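PDB 4WOY: mitochondrial dynamics protein MID49 from Mus musculus, which is required for mitochondrial fission, recruiting the dynamin-related protein DNM1L (Drp1) to the mitochondrial surface and regulating its GTPase activity. Local coordinates for residues 1-6 against 325-329; 47-53 against 70-76; 160-164 against 175-179; 242-248 against 313-318. The protein carries 1 engineered substitution. All coordinates share one frame; numbering follows the deposited sequence.

Contact 1 of 4, residues 1-6 against 325-329; sequences TFQERL and PESLF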
loop_
_atom_site.group_PDB
_atom_site.type_symbol
_atom_site.label_atom_id
_atom_site.label_comp_id
_atom_site.label_asym_id
_atom_site.label_seq_id
_atom_site.Cartn_x
_atom_site.Cartn_y
_atom_site.Cartn_z
ATOM N N THR A 1 13.201 -3.616 32.074
ATOM C CA THR A 1 11.849 -4.033 31.719
ATOM C C THR A 1 11.498 -3.629 30.297
ATOM O O THR A 1 12.160 -2.794 29.649
ATOM C CB THR A 1 10.720 -3.479 32.662
ATOM O OG1 THR A 1 10.647 -2.047 32.580
ATOM C CG2 THR A 1 10.888 -3.943 34.109
ATOM N N PHE A 2 10.430 -4.265 29.834
ATOM C CA PHE A 2 10.034 -4.272 28.440
ATOM C C PHE A 2 9.709 -2.905 27.865
ATOM O O PHE A 2 10.125 -2.574 26.753
ATOM C CB PHE A 2 8.827 -5.184 28.285
ATOM C CG PHE A 2 8.398 -5.371 26.871
ATOM C CD1 PHE A 2 9.180 -6.115 26.004
ATOM C CD2 PHE A 2 7.231 -4.804 26.389
ATOM C CE1 PHE A 2 8.790 -6.313 24.678
ATOM C CE2 PHE A 2 6.851 -4.995 25.067
ATOM C CZ PHE A 2 7.631 -5.748 24.216
ATOM N N GLN A 3 8.981 -2.111 28.639
ATOM C CA GLN A 3 8.497 -0.820 28.180
ATOM C C GLN A 3 9.671 0.067 27.752
ATOM O O GLN A 3 9.608 0.725 26.713
ATOM C CB GLN A 3 7.663 -0.134 29.269
ATOM C CG GLN A 3 7.109 1.227 28.869
ATOM C CD GLN A 3 5.925 1.114 27.911
ATOM O OE1 GLN A 3 5.390 0.027 27.697
ATOM N NE2 GLN A 3 5.511 2.236 27.336
ATOM N N GLU A 4 10.743 0.066 28.543
ATOM C CA GLU A 4 11.892 0.919 28.271
ATOM C C GLU A 4 12.572 0.532 26.956
ATOM O O GLU A 4 12.875 1.390 26.117
ATOM C CB GLU A 4 12.889 0.834 29.415
ATOM C CG GLU A 4 12.298 1.187 30.762
ATOM C CD GLU A 4 13.258 0.941 31.915
ATOM O OE1 GLU A 4 12.781 0.537 32.995
ATOM O OE2 GLU A 4 14.486 1.107 31.735
ATOM N N ARG A 5 12.781 -0.764 26.766
ATOM C CA ARG A 5 13.451 -1.249 25.562
ATOM C C ARG A 5 12.585 -1.005 24.341
ATOM O O ARG A 5 13.078 -0.796 23.240
ATOM C CB ARG A 5 13.803 -2.740 25.688
ATOM C CG ARG A 5 14.524 -3.074 26.986
ATOM C CD ARG A 5 15.576 -4.176 26.843
ATOM N NE ARG A 5 15.866 -4.778 28.149
ATOM C CZ ARG A 5 16.369 -5.998 28.336
ATOM N NH1 ARG A 5 16.660 -6.776 27.297
ATOM N NH2 ARG A 5 16.580 -6.443 29.573
ATOM N N LEU A 6 11.279 -1.052 24.541
ATOM C CA LEU A 6 10.358 -0.838 23.443
ATOM C C LEU A 6 10.436 0.599 22.984
ATOM O O LEU A 6 10.504 0.871 21.802
ATOM C CB LEU A 6 8.936 -1.187 23.876
ATOM C CG LEU A 6 7.890 -1.083 22.773
ATOM C CD1 LEU A 6 6.947 -2.277 22.843
ATOM C CD2 LEU A 6 7.149 0.247 22.863
ATOM N N PRO A 325 10.666 -11.427 25.504
ATOM C CA PRO A 325 10.260 -10.369 24.567
ATOM C C PRO A 325 11.350 -9.433 24.003
ATOM O O PRO A 325 11.243 -9.078 22.828
ATOM C CB PRO A 325 9.245 -9.562 25.390
ATOM C CG PRO A 325 9.522 -9.904 26.817
ATOM C CD PRO A 325 9.973 -11.319 26.801
ATOM N N GLU A 326 12.370 -9.059 24.775
ATOM C CA GLU A 326 13.368 -8.120 24.251
ATOM C C GLU A 326 14.483 -8.824 23.511
ATOM O O GLU A 326 15.448 -8.199 23.075
ATOM C CB GLU A 326 14.003 -7.272 25.359
ATOM C CG GLU A 326 13.047 -6.484 26.231
ATOM C CD GLU A 326 12.620 -7.257 27.462
ATOM O OE1 GLU A 326 13.060 -8.411 27.624
ATOM O OE2 GLU A 326 11.870 -6.701 28.288
ATOM N N SER A 327 14.338 -10.125 23.342
ATOM C CA SER A 327 15.257 -10.855 22.505
ATOM C C SER A 327 15.053 -10.444 21.055
ATOM O O SER A 327 15.961 -10.544 20.242
ATOM C CB SER A 327 15.058 -12.366 22.692
ATOM O OG SER A 327 13.840 -12.806 22.111
ATOM N N LEU A 328 13.888 -9.886 20.759
ATOM C CA LEU A 328 13.479 -9.664 19.375
ATOM C C LEU A 328 13.819 -8.268 18.862
ATOM O O LEU A 328 13.956 -8.067 17.654
ATOM C CB LEU A 328 11.978 -9.931 19.226
ATOM C CG LEU A 328 11.481 -10.206 17.811
ATOM C CD1 LEU A 328 12.453 -11.109 17.070
ATOM C CD2 LEU A 328 10.112 -10.841 17.877
ATOM N N PHE A 329 13.895 -7.302 19.771
ATOM C CA PHE A 329 14.261 -5.936 19.409
ATOM C C PHE A 329 15.651 -5.890 18.772
ATOM O O PHE A 329 15.801 -6.048 17.560
ATOM C CB PHE A 329 14.236 -5.029 20.642
ATOM C CG PHE A 329 12.852 -4.696 21.124
ATOM C CD1 PHE A 329 11.776 -4.654 20.249
ATOM C CD2 PHE A 329 12.621 -4.448 22.463
ATOM C CE1 PHE A 329 10.497 -4.350 20.701
ATOM C CE2 PHE A 329 11.352 -4.151 22.920
ATOM C CZ PHE A 329 10.284 -4.104 22.034
#
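Phe2, Leu6, Pro325 and Phe329 form the apolar part of this meeting between the first helical turn and the last residues of the chain. The Phe2 and Phe329 rings are nearly parallel, with planes 22° apart, but they are slid so far past each other that they barely overlap, and their centroids stand 5.4 Å apart. Phe2 CG lies anti to the backbone N (chi1 -175°), a setting that carries CE1 to 3.4 Å from Pro325 CB. The far end of the Phe329 ring comes up to the helix, CZ 3.7 Å from Leu6 CB and CE2 beside the backbone of Leu6. Aromatic rings suit this place because each offers a broad apolar surface to the other, to Pro325 and to Leu6.

The polar part is electrostatic and loose. Glu326, poorly ordered, bends at chi2 (91°) and brings OE1 over one face of the Arg5 guanidinium, 4.0 Å from NH1, so that no N-H points at it and the long salt bridge rests on charge alone. Its aliphatic part does the closer touching, with CG 3.5 Å from Arg5 CD. No hydrogen bond joins the two segments.

Leu277 and Phe276 of helix 272-288 and Ile238 of helix 228-241 back the apolar side. The contact packs helix 2-14 against the C-terminal tail, so that the two ends of the chain meet on the helical part of this probably cytosolic domain.

Contact 2 of 4, residues 47-53 against 70-76; sequences PFGALVP and RLLAPLE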
loop_
_atom_site.group_PDB
_atom_site.type_symbol
_atom_site.label_atom_id
_atom_site.label_comp_id
_atom_site.label_asym_id
_atom_site.label_seq_id
_atom_site.Cartn_x
_atom_site.Cartn_y
_atom_site.Cartn_z
ATOM N N PRO A 47 -8.270 11.125 -19.492
ATOM C CA PRO A 47 -8.668 11.969 -18.367
ATOM C C PRO A 47 -8.268 11.362 -17.019
ATOM O O PRO A 47 -9.095 10.761 -16.333
ATOM C CB PRO A 47 -10.197 12.051 -18.522
ATOM C CG PRO A 47 -10.551 10.750 -19.138
ATOM C CD PRO A 47 -9.410 10.383 -20.054
ATOM N N PHE A 48 -6.991 11.502 -16.678
ATOM C CA PHE A 48 -6.509 11.222 -15.346
ATOM C C PHE A 48 -6.730 12.465 -14.476
ATOM O O PHE A 48 -6.668 13.596 -14.948
ATOM C CB PHE A 48 -5.017 10.833 -15.364
ATOM C CG PHE A 48 -4.728 9.479 -15.978
ATOM C CD1 PHE A 48 -4.907 8.316 -15.249
ATOM C CD2 PHE A 48 -4.247 9.379 -17.276
ATOM C CE1 PHE A 48 -4.635 7.077 -15.804
ATOM C CE2 PHE A 48 -3.954 8.148 -17.843
ATOM C CZ PHE A 48 -4.160 6.986 -17.109
ATOM N N GLY A 49 -7.001 12.255 -13.198
ATOM C CA GLY A 49 -7.047 13.366 -12.270
ATOM C C GLY A 49 -5.618 13.714 -11.895
ATOM O O GLY A 49 -4.677 13.062 -12.345
ATOM N N ALA A 50 -5.469 14.741 -11.067
ATOM C CA ALA A 50 -4.170 15.157 -10.555
ATOM C C ALA A 50 -3.492 14.044 -9.756
ATOM O O ALA A 50 -4.139 13.326 -8.995
ATOM C CB ALA A 50 -4.332 16.422 -9.681
ATOM N N LEU A 51 -2.186 13.909 -9.929
ATOM C CA LEU A 51 -1.434 12.920 -9.179
ATOM C C LEU A 51 -1.440 13.298 -7.701
ATOM O O LEU A 51 -1.179 14.431 -7.345
ATOM C CB LEU A 51 0.008 12.812 -9.695
ATOM C CG LEU A 51 0.290 12.485 -11.167
ATOM C CD1 LEU A 51 1.716 11.985 -11.347
ATOM C CD2 LEU A 51 -0.694 11.460 -11.710
ATOM N N VAL A 52 -1.756 12.334 -6.847
ATOM C CA VAL A 52 -1.785 12.543 -5.406
ATOM C C VAL A 52 -0.761 11.664 -4.697
ATOM O O VAL A 52 -0.847 10.435 -4.750
ATOM C CB VAL A 52 -3.176 12.239 -4.801
ATOM C CG1 VAL A 52 -3.150 12.419 -3.293
ATOM C CG2 VAL A 52 -4.255 13.094 -5.458
ATOM N N PRO A 53 0.238 12.293 -4.067
ATOM C CA PRO A 53 1.176 11.551 -3.231
ATOM C C PRO A 53 0.533 11.202 -1.899
ATOM O O PRO A 53 -0.274 11.974 -1.374
ATOM C CB PRO A 53 2.349 12.527 -3.065
ATOM C CG PRO A 53 1.732 13.872 -3.194
ATOM C CD PRO A 53 0.634 13.702 -4.229
ATOM N N ARG A 70 3.052 6.321 -2.020
ATOM C CA ARG A 70 2.059 6.130 -3.072
ATOM C C ARG A 70 1.917 7.385 -3.931
ATOM O O ARG A 70 1.829 8.508 -3.422
ATOM C CB ARG A 70 0.710 5.716 -2.472
ATOM C CG ARG A 70 0.861 5.001 -1.145
ATOM C CD ARG A 70 -0.167 3.902 -0.898
ATOM N NE ARG A 70 -1.527 4.308 -1.204
ATOM C CZ ARG A 70 -2.526 3.447 -1.364
ATOM N NH1 ARG A 70 -2.318 2.140 -1.228
ATOM N NH2 ARG A 70 -3.733 3.894 -1.661
ATOM N N LEU A 71 1.966 7.183 -5.240
ATOM C CA LEU A 71 1.662 8.230 -6.190
ATOM C C LEU A 71 0.407 7.774 -6.949
ATOM O O LEU A 71 0.463 6.906 -7.841
ATOM C CB LEU A 71 2.848 8.477 -7.110
ATOM C CG LEU A 71 2.834 9.803 -7.849
ATOM C CD1 LEU A 71 2.658 10.911 -6.832
ATOM C CD2 LEU A 71 4.118 10.000 -8.636
ATOM N N LEU A 72 -0.730 8.341 -6.547
ATOM C CA LEU A 72 -2.031 7.953 -7.073
ATOM C C LEU A 72 -2.333 8.734 -8.334
ATOM O O LEU A 72 -2.246 9.955 -8.328
ATOM C CB LEU A 72 -3.133 8.207 -6.053
ATOM C CG LEU A 72 -3.066 7.521 -4.699
ATOM C CD1 LEU A 72 -4.422 7.585 -4.008
ATOM C CD2 LEU A 72 -2.580 6.091 -4.845
ATOM N N ALA A 73 -2.649 8.017 -9.414
ATOM C CA ALA A 73 -3.110 8.608 -10.668
ATOM C C ALA A 73 -4.548 8.124 -10.945
ATOM O O ALA A 73 -4.749 7.025 -11.468
ATOM C CB ALA A 73 -2.162 8.254 -11.831
ATOM N N PRO A 74 -5.549 8.923 -10.538
ATOM C CA PRO A 74 -6.949 8.480 -10.664
ATOM C C PRO A 74 -7.492 8.560 -12.081
ATOM O O PRO A 74 -7.386 9.585 -12.736
ATOM C CB PRO A 74 -7.709 9.430 -9.732
ATOM C CG PRO A 74 -6.835 10.653 -9.623
ATOM C CD PRO A 74 -5.417 10.168 -9.754
ATOM N N LEU A 75 -8.062 7.455 -12.546
ATOM C CA LEU A 75 -8.777 7.444 -13.808
ATOM C C LEU A 75 -10.106 8.136 -13.595
ATOM O O LEU A 75 -10.740 7.932 -12.550
ATOM C CB LEU A 75 -8.998 6.015 -14.298
ATOM C CG LEU A 75 -7.832 5.276 -14.949
ATOM C CD1 LEU A 75 -6.852 4.743 -13.897
ATOM C CD2 LEU A 75 -8.388 4.175 -15.849
ATOM N N GLU A 76 -10.514 8.994 -14.528
ATOM C CA GLU A 76 -11.857 9.556 -14.427
ATOM C C GLU A 76 -12.768 8.779 -15.359
ATOM O O GLU A 76 -12.755 9.005 -16.565
ATOM C CB GLU A 76 -11.876 11.049 -14.751
ATOM C CG GLU A 76 -11.100 11.859 -13.719
ATOM C CD GLU A 76 -10.928 13.311 -14.069
ATOM O OE1 GLU A 76 -11.237 13.719 -15.219
ATOM O OE2 GLU A 76 -10.484 14.049 -13.165
#
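Phe48 and Leu75 run alongside each other in the same direction, where a single backbone bridge joins their two loops. Followed outward, Phe48 CB first meets Pro74 O at 3.8 Å. CD1 has Pro74 O and Ala73 O near it, both close to the plane of the ring at its edge, and CE1, farther out, lies 3.7 Å from Leu75 CD1. With CG beside the backbone N (chi1 -70°), the ring turns into the interior, where Trp115 meets it edge-to-face and Leu39 of helix 18-42 packs on it. A large aromatic suits this buried place, since its edge can lie against carbonyl oxygens while its carbons fill the core.

The bridge is held by Gly49 N, which gives a nearly straight bond to Pro74 O (2.7 Å), and by Glu76 N, which donates to Pro47 O at 2.9 Å. After a one-residue shift in register, Val52 and Leu72 form a hydrogen-bonded antiparallel pair, each N 2.8 Å from the other's O. Pro53 follows in a non-hydrogen-bonded pair with Leu71, a position where a residue lacking N-H costs no bond to this partner. Leu51 reaches across with CD2, 3.5 Å from Ala73 CB; the small alanine lets that branch come close.

Strand 69-74 also pairs in parallel with strand 173-182. The contact thus sets a short antiparallel edge strand on the mixed sheet of the nucleotidyltransferase-like fold, with helix 18-42 packed against one face.

Contact 3 of 4, residues 160-164 against 175-179; sequences SEELL and TLAVL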
loop_
_atom_site.group_PDB
_atom_site.type_symbol
_atom_site.label_atom_id
_atom_site.label_comp_id
_atom_site.label_asym_id
_atom_site.label_seq_id
_atom_site.Cartn_x
_atom_site.Cartn_y
_atom_site.Cartn_z
ATOM N N SER A 160 7.375 -4.630 -11.321
ATOM C CA SER A 160 6.133 -3.885 -10.982
ATOM C C SER A 160 6.055 -2.497 -11.640
ATOM O O SER A 160 6.265 -2.395 -12.850
ATOM C CB SER A 160 6.024 -3.755 -9.464
ATOM O OG SER A 160 4.776 -3.244 -9.080
ATOM N N GLU A 161 5.731 -1.443 -10.872
ATOM C CA GLU A 161 5.920 -0.052 -11.356
ATOM C C GLU A 161 6.426 1.001 -10.357
ATOM O O GLU A 161 5.679 1.842 -9.847
ATOM C CB GLU A 161 4.667 0.509 -11.983
ATOM C CG GLU A 161 4.677 0.330 -13.473
ATOM C CD GLU A 161 3.579 1.102 -14.119
ATOM O OE1 GLU A 161 3.394 0.947 -15.342
ATOM O OE2 GLU A 161 2.893 1.870 -13.403
ATOM N N GLU A 162 7.725 0.940 -10.109
ATOM C CA GLU A 162 8.332 1.693 -9.042
ATOM C C GLU A 162 9.315 2.733 -9.567
ATOM O O GLU A 162 10.076 2.490 -10.501
ATOM C CB GLU A 162 8.975 0.712 -8.079
ATOM C CG GLU A 162 7.932 -0.316 -7.650
ATOM C CD GLU A 162 8.383 -1.201 -6.534
ATOM O OE1 GLU A 162 9.469 -0.949 -5.979
ATOM O OE2 GLU A 162 7.649 -2.158 -6.214
ATOM N N LEU A 163 9.280 3.901 -8.954
ATOM C CA LEU A 163 10.215 4.967 -9.263
ATOM C C LEU A 163 11.196 5.069 -8.110
ATOM O O LEU A 163 10.799 5.363 -6.988
ATOM C CB LEU A 163 9.463 6.280 -9.443
ATOM C CG LEU A 163 8.799 6.436 -10.811
ATOM C CD1 LEU A 163 7.985 7.732 -10.866
ATOM C CD2 LEU A 163 9.811 6.347 -11.930
ATOM N N LEU A 164 12.481 4.862 -8.362
ATOM C CA LEU A 164 13.416 4.885 -7.245
ATOM C C LEU A 164 14.070 6.256 -7.160
ATOM O O LEU A 164 14.522 6.826 -8.153
ATOM C CB LEU A 164 14.482 3.777 -7.372
ATOM C CG LEU A 164 14.056 2.305 -7.171
ATOM C CD1 LEU A 164 15.257 1.358 -7.235
ATOM C CD2 LEU A 164 13.282 2.076 -5.874
ATOM N N THR A 175 11.184 5.147 -2.477
ATOM C CA THR A 175 10.517 4.597 -3.633
ATOM C C THR A 175 9.118 5.167 -3.831
ATOM O O THR A 175 8.349 5.278 -2.887
ATOM C CB THR A 175 10.421 3.093 -3.506
ATOM O OG1 THR A 175 11.738 2.567 -3.326
ATOM C CG2 THR A 175 9.800 2.484 -4.754
ATOM N N LEU A 176 8.802 5.545 -5.065
ATOM C CA LEU A 176 7.460 5.967 -5.407
ATOM C C LEU A 176 6.756 4.816 -6.127
ATOM O O LEU A 176 7.300 4.228 -7.073
ATOM C CB LEU A 176 7.471 7.216 -6.287
ATOM C CG LEU A 176 7.775 8.558 -5.615
ATOM C CD1 LEU A 176 8.224 9.569 -6.665
ATOM C CD2 LEU A 176 6.582 9.109 -4.845
ATOM N N ALA A 177 5.573 4.456 -5.652
ATOM C CA ALA A 177 4.764 3.481 -6.383
ATOM C C ALA A 177 3.737 4.244 -7.193
ATOM O O ALA A 177 2.845 4.893 -6.627
ATOM C CB ALA A 177 4.094 2.483 -5.440
ATOM N N VAL A 178 3.868 4.203 -8.516
ATOM C CA VAL A 178 2.916 4.902 -9.366
ATOM C C VAL A 178 1.681 4.033 -9.509
ATOM O O VAL A 178 1.747 2.946 -10.090
ATOM C CB VAL A 178 3.484 5.211 -10.742
ATOM C CG1 VAL A 178 2.477 6.002 -11.539
ATOM C CG2 VAL A 178 4.796 5.968 -10.613
ATOM N N LEU A 179 0.565 4.506 -8.951
ATOM C CA LEU A 179 -0.647 3.703 -8.893
ATOM C C LEU A 179 -1.792 4.312 -9.670
ATOM O O LEU A 179 -2.358 5.331 -9.253
ATOM C CB LEU A 179 -1.079 3.502 -7.445
ATOM C CG LEU A 179 -0.050 2.866 -6.518
ATOM C CD1 LEU A 179 -0.457 3.112 -5.071
ATOM C CD2 LEU A 179 0.091 1.356 -6.801
#
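An antiparallel beta hairpin made by strands 162-166 and 173-182 contains this contact, inside the mixed sheet of the nucleotidyltransferase-like domain. Leu163 and Leu176 form its hydrogen-bonded pair. Leu163 N donates to Leu176 O, and Leu176 N returns the bond to Leu163 O, each at 2.8 Å and almost straight, with the donor in the carbonyl plane. Glu162 with Ala177 and Leu164 with Thr175 are the flanking non-hydrogen-bonded pairs. Just ahead of the first strand, Val178 N makes a longer bond to Glu161 O (3.3 Å), approached nearly end-on to the carbonyl.

On the face of Leu163 and Leu176, the two leucines meet at the root, CB to CB at 3.8 Å. Leu163 CG stands beside the backbone N (chi1 -80°), and the side chains of Leu163 and Val178 meet at a slant, with Leu163 CD1 3.7 Å from Val178 CG2. Branched aliphatic residues fit here because helix 18-42 packs on this face, with Leu35 against Leu163 and Ile31 against Leu176.

Thr175 and Glu162 belong to the other face. The two side chains meet at a slant, and Glu162 OE1 approaches the methyl CG2 of Thr175 to 3.7 Å. The CD2 methyl of Leu164 lies a similar 3.7 Å from that CG2, the side chains of Leu164 and Thr175 running alongside one another. Threonine, beta-branched and partly exposed, suits an extended strand with mixed surroundings.

The chemistry therefore divides by layer: contact on the face of Leu163, Leu176 and Val178 is dispersive, while the other face mixes polar and apolar groups. The backbone bonds hold the strands together whatever the sequence, and the apolar packing fits the hairpin to helix 18-42.

Contact 4 of 4, residues 242-248 against 313-318; sequences HPALVRL and DIGYVL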
loop_
_atom_site.group_PDB
_atom_site.type_symbol
_atom_site.label_atom_id
_atom_site.label_comp_id
_atom_site.label_asym_id
_atom_site.label_seq_id
_atom_site.Cartn_x
_atom_site.Cartn_y
_atom_site.Cartn_z
ATOM N N HIS A 242 14.017 -8.523 10.798
ATOM C CA HIS A 242 14.277 -9.954 10.742
ATOM C C HIS A 242 14.137 -10.510 9.329
ATOM O O HIS A 242 13.080 -10.376 8.728
ATOM C CB HIS A 242 13.315 -10.655 11.678
ATOM C CG HIS A 242 13.976 -11.556 12.657
ATOM N ND1 HIS A 242 14.302 -12.859 12.358
ATOM C CD2 HIS A 242 14.367 -11.348 13.934
ATOM C CE1 HIS A 242 14.874 -13.419 13.409
ATOM N NE2 HIS A 242 14.921 -12.523 14.380
ATOM N N PRO A 243 15.176 -11.194 8.814
ATOM C CA PRO A 243 15.062 -11.724 7.446
ATOM C C PRO A 243 13.923 -12.731 7.291
ATOM O O PRO A 243 13.364 -12.839 6.206
ATOM C CB PRO A 243 16.429 -12.380 7.196
ATOM C CG PRO A 243 17.124 -12.403 8.516
ATOM C CD PRO A 243 16.552 -11.305 9.335
ATOM N N ALA A 244 13.596 -13.458 8.354
ATOM C CA ALA A 244 12.448 -14.361 8.358
ATOM C C ALA A 244 11.094 -13.656 8.325
ATOM O O ALA A 244 10.150 -14.158 7.726
ATOM C CB ALA A 244 12.512 -15.275 9.582
ATOM N N LEU A 245 10.996 -12.492 8.959
ATOM C CA LEU A 245 9.700 -11.837 9.157
ATOM C C LEU A 245 9.361 -10.836 8.078
ATOM O O LEU A 245 8.315 -10.204 8.134
ATOM C CB LEU A 245 9.680 -11.118 10.500
ATOM C CG LEU A 245 10.075 -11.940 11.719
ATOM C CD1 LEU A 245 9.980 -11.061 12.965
ATOM C CD2 LEU A 245 9.196 -13.187 11.846
ATOM N N VAL A 246 10.265 -10.666 7.119
ATOM C CA VAL A 246 10.153 -9.601 6.116
ATOM C C VAL A 246 8.891 -9.710 5.257
ATOM O O VAL A 246 8.374 -8.699 4.760
ATOM C CB VAL A 246 11.422 -9.568 5.220
ATOM C CG1 VAL A 246 11.140 -8.988 3.834
ATOM C CG2 VAL A 246 12.510 -8.774 5.915
ATOM N N ARG A 247 8.376 -10.924 5.097
ATOM C CA ARG A 247 7.152 -11.111 4.309
ATOM C C ARG A 247 5.924 -10.518 5.032
ATOM O O ARG A 247 4.931 -10.151 4.409
ATOM C CB ARG A 247 6.922 -12.599 4.032
ATOM C CG ARG A 247 7.804 -13.215 2.953
ATOM C CD ARG A 247 7.430 -12.762 1.560
ATOM N NE ARG A 247 6.030 -13.018 1.216
ATOM C CZ ARG A 247 5.554 -14.184 0.789
ATOM N NH1 ARG A 247 6.357 -15.227 0.679
ATOM N NH2 ARG A 247 4.273 -14.314 0.480
ATOM N N LEU A 248 6.003 -10.442 6.356
ATOM C CA LEU A 248 4.959 -9.816 7.152
ATOM C C LEU A 248 5.097 -8.336 6.942
ATOM O O LEU A 248 5.994 -7.714 7.514
ATOM C CB LEU A 248 5.107 -10.160 8.628
ATOM C CG LEU A 248 4.857 -11.632 8.916
ATOM C CD1 LEU A 248 4.972 -11.921 10.404
ATOM C CD2 LEU A 248 3.489 -12.041 8.341
ATOM N N ASP A 313 8.467 -21.181 9.703
ATOM C CA ASP A 313 9.711 -20.497 10.000
ATOM C C ASP A 313 9.444 -19.186 10.743
ATOM O O ASP A 313 10.138 -18.853 11.703
ATOM C CB ASP A 313 10.489 -20.236 8.704
ATOM C CG ASP A 313 11.976 -20.134 8.929
ATOM O OD1 ASP A 313 12.443 -19.044 9.315
ATOM O OD2 ASP A 313 12.677 -21.146 8.727
ATOM N N ILE A 314 8.443 -18.448 10.276
ATOM C CA ILE A 314 8.015 -17.210 10.914
ATOM C C ILE A 314 7.547 -17.484 12.345
ATOM O O ILE A 314 7.805 -16.709 13.262
ATOM C CB ILE A 314 6.878 -16.535 10.103
ATOM C CG1 ILE A 314 7.357 -16.199 8.686
ATOM C CG2 ILE A 314 6.381 -15.303 10.823
ATOM C CD1 ILE A 314 6.294 -15.645 7.764
ATOM N N GLY A 315 6.881 -18.618 12.520
ATOM C CA GLY A 315 6.337 -19.009 13.801
ATOM C C GLY A 315 7.427 -19.154 14.835
ATOM O O GLY A 315 7.290 -18.676 15.965
ATOM N N TYR A 316 8.518 -19.810 14.463
ATOM C CA TYR A 316 9.558 -20.075 15.440
ATOM C C TYR A 316 10.372 -18.840 15.754
ATOM O O TYR A 316 10.984 -18.778 16.811
ATOM C CB TYR A 316 10.477 -21.218 14.990
ATOM C CG TYR A 316 9.992 -22.569 15.469
ATOM C CD1 TYR A 316 8.717 -22.715 16.031
ATOM C CD2 TYR A 316 10.819 -23.686 15.421
ATOM C CE1 TYR A 316 8.266 -23.942 16.499
ATOM C CE2 TYR A 316 10.378 -24.923 15.887
ATOM C CZ TYR A 316 9.100 -25.044 16.423
ATOM O OH TYR A 316 8.661 -26.267 16.887
ATOM N N VAL A 317 10.422 -17.881 14.835
ATOM C CA VAL A 317 11.005 -16.568 15.138
ATOM C C VAL A 317 10.115 -15.765 16.104
ATOM O O VAL A 317 10.606 -15.085 17.002
ATOM C CB VAL A 317 11.253 -15.729 13.852
ATOM C CG1 VAL A 317 11.679 -14.291 14.198
ATOM C CG2 VAL A 317 12.302 -16.393 12.983
ATOM N N LEU A 318 8.805 -15.864 15.919
ATOM C CA LEU A 318 7.847 -15.097 16.709
ATOM C C LEU A 318 7.569 -15.685 18.099
ATOM O O LEU A 318 6.805 -15.108 18.863
ATOM C CB LEU A 318 6.535 -14.920 15.934
ATOM C CG LEU A 318 6.697 -13.986 14.729
ATOM C CD1 LEU A 318 5.380 -13.676 14.054
ATOM C CD2 LEU A 318 7.420 -12.702 15.134
#
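Val317 sets one methyl over the face of the His242 ring, the side chains arriving from opposite directions. Its CG1 stands 3.5 Å from the ring centroid and only 16° off the normal, a CH-pi contact, displaced a little toward the ring's rim. The valine is turned with CG1 anti to the backbone N (chi1 172°), which presents CG1 to the imidazole and leaves CG2 for Ala244 CB, 3.6 Å away. A beta-branched residue suits this spot because its two methyls can serve two neighbours at once, and alanine is short enough to let the backbone come near the helix.

Leu245 meets the same valine tip to tip, CD2 to CG1 at 3.6 Å. Its two branches then part: CD2 also touches Ile314 CG2, the two side chains meeting at a slant, while CD1 lies 3.7 Å from Leu318 CD2. Leu248, at the other end of the beta turn, makes a similar pair of contacts, CD1 touching Ile314 CG2 at 3.7 Å and pointing head-on at Leu318 CD1, 4.1 Å off. Ile314 CG2 thus touches both leucines, and its CG1 rests on Ala244 O. No hydrogen bond crosses the interface; the type I turn from Leu245 to Leu248 is closed within its own segment.

Leu283, Val284 and Leu287 of helix 272-288 back Leu318, and Cys239 of helix 228-241 touches both Leu245 and Leu248. The connection between helices 228-241 and 250-261 therefore packs on the end of helix 308-317, within the Mab-21 HhH/H2TH-like region.

Overall arrangement
Contacts 2 and 3 belong to one mixed sheet: strands 69-74 and 173-182 are parallel neighbours, probably bonded from Leu71 O to Leu179 N and from Ala73 N to Leu179 O. Contact 3 is buried and contact 2 partly so, and both depend on backbone hydrogen bonds. Contacts 1 and 4 lie in the helical part, where no hydrogen bond crosses either interface. Contact 1, at the surface, adds a loose charge pair to its aromatic packing; the partly buried contact 4 is chiefly aliphatic. These two touch through Leu328 and His242, whereas contacts 1 and 2 lie on opposite sides of the chain's centre, their centres about 42 Å apart.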